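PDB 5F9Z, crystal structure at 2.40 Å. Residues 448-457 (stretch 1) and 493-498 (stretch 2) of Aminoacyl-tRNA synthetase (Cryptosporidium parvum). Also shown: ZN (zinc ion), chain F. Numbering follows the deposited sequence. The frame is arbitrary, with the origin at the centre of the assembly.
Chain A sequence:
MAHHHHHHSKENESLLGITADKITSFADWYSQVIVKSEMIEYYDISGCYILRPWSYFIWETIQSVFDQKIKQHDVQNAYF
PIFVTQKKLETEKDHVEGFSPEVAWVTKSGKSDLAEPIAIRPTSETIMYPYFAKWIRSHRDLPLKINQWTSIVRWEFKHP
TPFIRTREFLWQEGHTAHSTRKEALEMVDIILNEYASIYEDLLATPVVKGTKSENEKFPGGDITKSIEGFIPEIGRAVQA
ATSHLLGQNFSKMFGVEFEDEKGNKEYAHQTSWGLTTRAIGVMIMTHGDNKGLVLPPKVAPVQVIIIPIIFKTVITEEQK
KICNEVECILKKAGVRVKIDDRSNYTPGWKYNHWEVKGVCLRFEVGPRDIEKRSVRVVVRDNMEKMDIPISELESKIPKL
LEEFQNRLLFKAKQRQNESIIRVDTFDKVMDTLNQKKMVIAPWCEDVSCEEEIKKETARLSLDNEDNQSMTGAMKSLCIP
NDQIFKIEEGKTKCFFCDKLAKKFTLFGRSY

Stretch 1, residues 448-457: SCEEEIKKET
Stretch 2 (493-498) KCFFCD

A metal ion can join two segments far apart in sequence, with apolar packing beside it, and the contact between a helix and a cysteine-bearing loop in this synthetase illustrates the principle. Residues 448-457 lie within a longer α-helix, with phi between -60° and -79° and psi between -31° and -47°, and i to i-4 backbone hydrogen bonds, among them I453 N to C449 O at 2.8 Å and E456 N to E452 O at 2.7 Å. Residues 493-498 form no regular element: C494 is extended (-63/146), F495 turns back (-67/-12), and F496 (-119/-54) and C497 (-105/-179) complete the bend. In register, C449 CA lies 6.7 Å from C497 CA, and I453 CA lies 7.3 Å from F496 CA.

Metal coordination comes first. The zinc ion ZN is bound by C449 SG at 2.3 Å, C494 SG at 2.5 Å and C497 SG at 2.5 Å, with a fourth ligand from elsewhere in the structure. C449 and C494 use t rotamers (chi1 -169° and 171°), whereas C497 uses p (79°). All three CA-to-CB bonds point toward the opposing stretch. The shared metal sets the sulfur spacing: C449 SG lies 3.8 Å from C494 SG and 3.9 Å from C497 SG, distances far too long for disulfides.

Hydrogen bonding within the loop supports this site. C494 SG accepts from F496 N at 3.2 Å and from C497 N at 3.5 Å, with N-H...S angles of 162° and 168°, so the backbone folds around a metal-bound sulfur. No hydrogen bond crosses between the modelled atoms of the stretches. Within the helix, T457 OG1 (chi1 52°, p) donates to I453 O at 2.5 Å.

Apolar and aromatic packing supplies the rest, and F496 (chi1 -170°, t; chi2 80°) contributes the largest covered area. I453 (m, t) lies over one face of its ring in a CH-pi contact: I453 CG1 is 3.7 Å from the F496 ring centroid, 19° off the normal, and 3.5 Å from F496 CG. Although the I453 CA-to-CB bond points sideways, its side chain reaches the loop, bringing I453 CD1 to 3.5 Å from F495 CZ; F495 has chi1 81° (p) and chi2 -74°. E456 CB sits at the F496 ring edge, 4.0 Å from F496 CZ, and E452 CB lies 3.6 Å from F496 CE2. The end of the E452 side chain (m, m) leads away, leaving its aliphatic base against the ring. C449 SG approaches F496 CD2 obliquely at 3.8 Å, linking the metal site to the packed ring.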

ATOM      1  N   SER A 448      -7.183  19.009  22.451  1.00 51.26           N
ATOM      2  CA  SER A 448      -8.452  19.719  22.561  1.00 53.21           C
ATOM      3  C   SER A 448      -8.811  20.417  21.255  1.00 51.75           C
ATOM      4  O   SER A 448      -9.991  20.504  20.893  1.00 53.75           O
ATOM      5  CB  SER A 448      -8.387  20.726  23.708  1.00 54.68           C
ATOM      6  OG  SER A 448      -7.265  21.581  23.572  1.00 55.13           O
ATOM      7  N   CYS A 449      -7.808  20.918  20.531  1.00 47.61           N
ATOM      8  CA  CYS A 449      -8.083  21.598  19.271  1.00 45.72           C
ATOM      9  C   CYS A 449      -8.583  20.618  18.218  1.00 45.51           C
ATOM     10  O   CYS A 449      -9.569  20.889  17.523  1.00 46.91           O
ATOM     11  CB  CYS A 449      -6.833  22.329  18.781  1.00 44.58           C
ATOM     12  SG  CYS A 449      -7.130  23.450  17.394  1.00 43.46           S
ATOM     13  N   GLU A 450      -7.922  19.462  18.091  1.00 43.43           N
ATOM     14  CA  GLU A 450      -8.358  18.471  17.112  1.00 41.57           C
ATOM     15  C   GLU A 450      -9.725  17.900  17.460  1.00 43.82           C
ATOM     16  O   GLU A 450     -10.512  17.592  16.557  1.00 42.81           O
ATOM     17  CB  GLU A 450      -7.332  17.344  16.999  1.00 39.09           C
ATOM     18  CG  GLU A 450      -7.613  16.382  15.858  1.00 36.16           C
ATOM     19  CD  GLU A 450      -6.475  15.415  15.610  1.00 35.16           C
ATOM     20  OE1 GLU A 450      -5.520  15.399  16.416  1.00 36.54           O
ATOM     21  OE2 GLU A 450      -6.534  14.673  14.607  1.00 34.16           O
ATOM     22  N   GLU A 451     -10.024  17.746  18.751  1.00 48.03           N
ATOM     23  CA  GLU A 451     -11.343  17.267  19.149  1.00 51.56           C
ATOM     24  C   GLU A 451     -12.436  18.209  18.660  1.00 54.37           C
ATOM     25  O   GLU A 451     -13.495  17.761  18.205  1.00 54.41           O
ATOM     26  CB  GLU A 451     -11.409  17.107  20.668  1.00 52.19           C
ATOM     27  N   GLU A 452     -12.193  19.519  18.736  1.00 57.78           N
ATOM     28  CA  GLU A 452     -13.161  20.486  18.235  1.00 59.12           C
ATOM     29  C   GLU A 452     -13.106  20.616  16.719  1.00 55.66           C
ATOM     30  O   GLU A 452     -14.134  20.889  16.089  1.00 56.38           O
ATOM     31  CB  GLU A 452     -12.932  21.850  18.889  1.00 62.34           C
ATOM     32  CG  GLU A 452     -13.058  21.850  20.408  1.00 66.07           C
ATOM     33  CD  GLU A 452     -14.490  21.681  20.888  1.00 69.98           C
ATOM     34  OE1 GLU A 452     -15.416  21.700  20.048  1.00 71.09           O
ATOM     35  OE2 GLU A 452     -14.689  21.533  22.111  1.00 72.45           O
ATOM     36  N   ILE A 453     -11.926  20.432  16.121  1.00 51.37           N
ATOM     37  CA  ILE A 453     -11.819  20.442  14.663  1.00 48.77           C
ATOM     38  C   ILE A 453     -12.664  19.324  14.067  1.00 48.53           C
ATOM     39  O   ILE A 453     -13.433  19.537  13.122  1.00 48.51           O
ATOM     40  CB  ILE A 453     -10.346  20.330  14.229  1.00 46.38           C
ATOM     41  CG1 ILE A 453      -9.608  21.644  14.497  1.00 46.60           C
ATOM     42  CG2 ILE A 453     -10.246  19.953  12.761  1.00 43.60           C
ATOM     43  CD1 ILE A 453      -8.107  21.537  14.349  1.00 45.25           C
ATOM     44  N   LYS A 454     -12.538  18.113  14.618  1.00 48.16           N
ATOM     45  CA  LYS A 454     -13.377  17.006  14.170  1.00 47.31           C
ATOM     46  C   LYS A 454     -14.851  17.299  14.418  1.00 48.91           C
ATOM     47  O   LYS A 454     -15.708  16.950  13.597  1.00 48.86           O
ATOM     48  CB  LYS A 454     -12.971  15.713  14.878  1.00 46.21           C
ATOM     49  CG  LYS A 454     -11.546  15.257  14.617  1.00 44.24           C
ATOM     50  CD  LYS A 454     -11.238  13.991  15.404  1.00 43.76           C
ATOM     51  CE  LYS A 454      -9.795  13.552  15.223  1.00 42.87           C
ATOM     52  NZ  LYS A 454      -9.494  12.304  15.979  1.00 43.35           N
ATOM     53  N   LYS A 455     -15.165  17.945  15.543  1.00 50.42           N
ATOM     54  CA  LYS A 455     -16.559  18.215  15.880  1.00 52.25           C
ATOM     55  C   LYS A 455     -17.149  19.287  14.971  1.00 53.47           C
ATOM     56  O   LYS A 455     -18.272  19.143  14.472  1.00 54.36           O
ATOM     57  CB  LYS A 455     -16.672  18.630  17.347  1.00 52.50           C
ATOM     58  N   GLU A 456     -16.405  20.373  14.743  1.00 53.69           N
ATOM     59  CA  GLU A 456     -16.926  21.467  13.929  1.00 54.93           C
ATOM     60  C   GLU A 456     -17.021  21.072  12.460  1.00 56.16           C
ATOM     61  O   GLU A 456     -17.968  21.464  11.768  1.00 57.24           O
ATOM     62  CB  GLU A 456     -16.050  22.709  14.096  1.00 54.36           C
ATOM     63  N   THR A 457     -16.051  20.300  11.962  1.00 56.12           N
ATOM     64  CA  THR A 457     -16.091  19.887  10.564  1.00 58.08           C
ATOM     65  C   THR A 457     -17.144  18.813  10.323  1.00 64.06           C
ATOM     66  O   THR A 457     -17.714  18.744   9.227  1.00 65.10           O
ATOM     67  CB  THR A 457     -14.717  19.394  10.112  1.00 55.49           C
ATOM     68  OG1 THR A 457     -14.239  18.395  11.021  1.00 56.20           O
ATOM     69  CG2 THR A 457     -13.726  20.549  10.060  1.00 53.54           C
ATOM     70  N   LYS A 493      -0.668  32.019  14.234  1.00 55.20           N
ATOM     71  CA  LYS A 493      -1.615  31.354  15.114  1.00 53.61           C
ATOM     72  C   LYS A 493      -2.182  30.107  14.444  1.00 51.56           C
ATOM     73  O   LYS A 493      -2.056  29.907  13.234  1.00 51.64           O
ATOM     74  CB  LYS A 493      -2.748  32.304  15.503  1.00 53.39           C
ATOM     75  N   CYS A 494      -2.806  29.260  15.259  1.00 50.16           N
ATOM     76  CA  CYS A 494      -3.474  28.078  14.736  1.00 47.93           C
ATOM     77  C   CYS A 494      -4.614  28.485  13.808  1.00 46.18           C
ATOM     78  O   CYS A 494      -5.280  29.503  14.012  1.00 45.94           O
ATOM     79  CB  CYS A 494      -4.008  27.218  15.883  1.00 48.83           C
ATOM     80  SG  CYS A 494      -5.074  25.850  15.369  1.00 47.40           S
ATOM     81  N   PHE A 495      -4.835  27.673  12.772  1.00 44.49           N
ATOM     82  CA  PHE A 495      -5.904  27.956  11.823  1.00 44.94           C
ATOM     83  C   PHE A 495      -7.288  27.826  12.442  1.00 44.97           C
ATOM     84  O   PHE A 495      -8.266  28.265  11.826  1.00 46.90           O
ATOM     85  CB  PHE A 495      -5.794  27.025  10.613  1.00 42.89           C
ATOM     86  CG  PHE A 495      -6.374  25.657  10.844  1.00 41.04           C
ATOM     87  CD1 PHE A 495      -5.708  24.729  11.626  1.00 40.05           C
ATOM     88  CD2 PHE A 495      -7.581  25.295  10.267  1.00 40.71           C
ATOM     89  CE1 PHE A 495      -6.237  23.470  11.837  1.00 39.92           C
ATOM     90  CE2 PHE A 495      -8.114  24.037  10.474  1.00 39.72           C
ATOM     91  CZ  PHE A 495      -7.441  23.124  11.259  1.00 39.78           C
ATOM     92  N   PHE A 496      -7.394  27.245  13.636  1.00 43.76           N
ATOM     93  CA  PHE A 496      -8.679  26.981  14.270  1.00 43.86           C
ATOM     94  C   PHE A 496      -8.838  27.701  15.599  1.00 45.76           C
ATOM     95  O   PHE A 496      -9.822  28.426  15.790  1.00 46.20           O
ATOM     96  CB  PHE A 496      -8.860  25.467  14.461  1.00 41.19           C
ATOM     97  CG  PHE A 496     -10.239  25.069  14.894  1.00 41.22           C
ATOM     98  CD1 PHE A 496     -11.268  24.981  13.971  1.00 40.36           C
ATOM     99  CD2 PHE A 496     -10.508  24.771  16.220  1.00 41.69           C
ATOM    100  CE1 PHE A 496     -12.541  24.611  14.362  1.00 40.32           C
ATOM    101  CE2 PHE A 496     -11.778  24.400  16.618  1.00 41.67           C
ATOM    102  CZ  PHE A 496     -12.796  24.320  15.687  1.00 41.19           C
ATOM    103  N   CYS A 497      -7.898  27.529  16.526  1.00 46.69           N
ATOM    104  CA  CYS A 497      -7.987  28.139  17.842  1.00 48.25           C
ATOM    105  C   CYS A 497      -7.032  29.326  17.941  1.00 49.99           C
ATOM    106  O   CYS A 497      -6.322  29.673  16.995  1.00 50.14           O
ATOM    107  CB  CYS A 497      -7.697  27.107  18.933  1.00 46.73           C
ATOM    108  SG  CYS A 497      -5.946  26.761  19.177  1.00 47.06           S
ATOM    109  N   ASP A 498      -7.016  29.953  19.115  1.00 51.20           N
ATOM    110  CA  ASP A 498      -6.236  31.161  19.349  1.00 52.81           C
ATOM    111  C   ASP A 498      -4.798  30.882  19.767  1.00 54.08           C
ATOM    112  O   ASP A 498      -4.057  31.832  20.041  1.00 57.52           O
ATOM    113  CB  ASP A 498      -6.918  32.027  20.416  1.00 53.03           C
TER
HETATM  114 ZN    ZN F 703      -5.332  24.912  17.669  1.00 45.73          ZN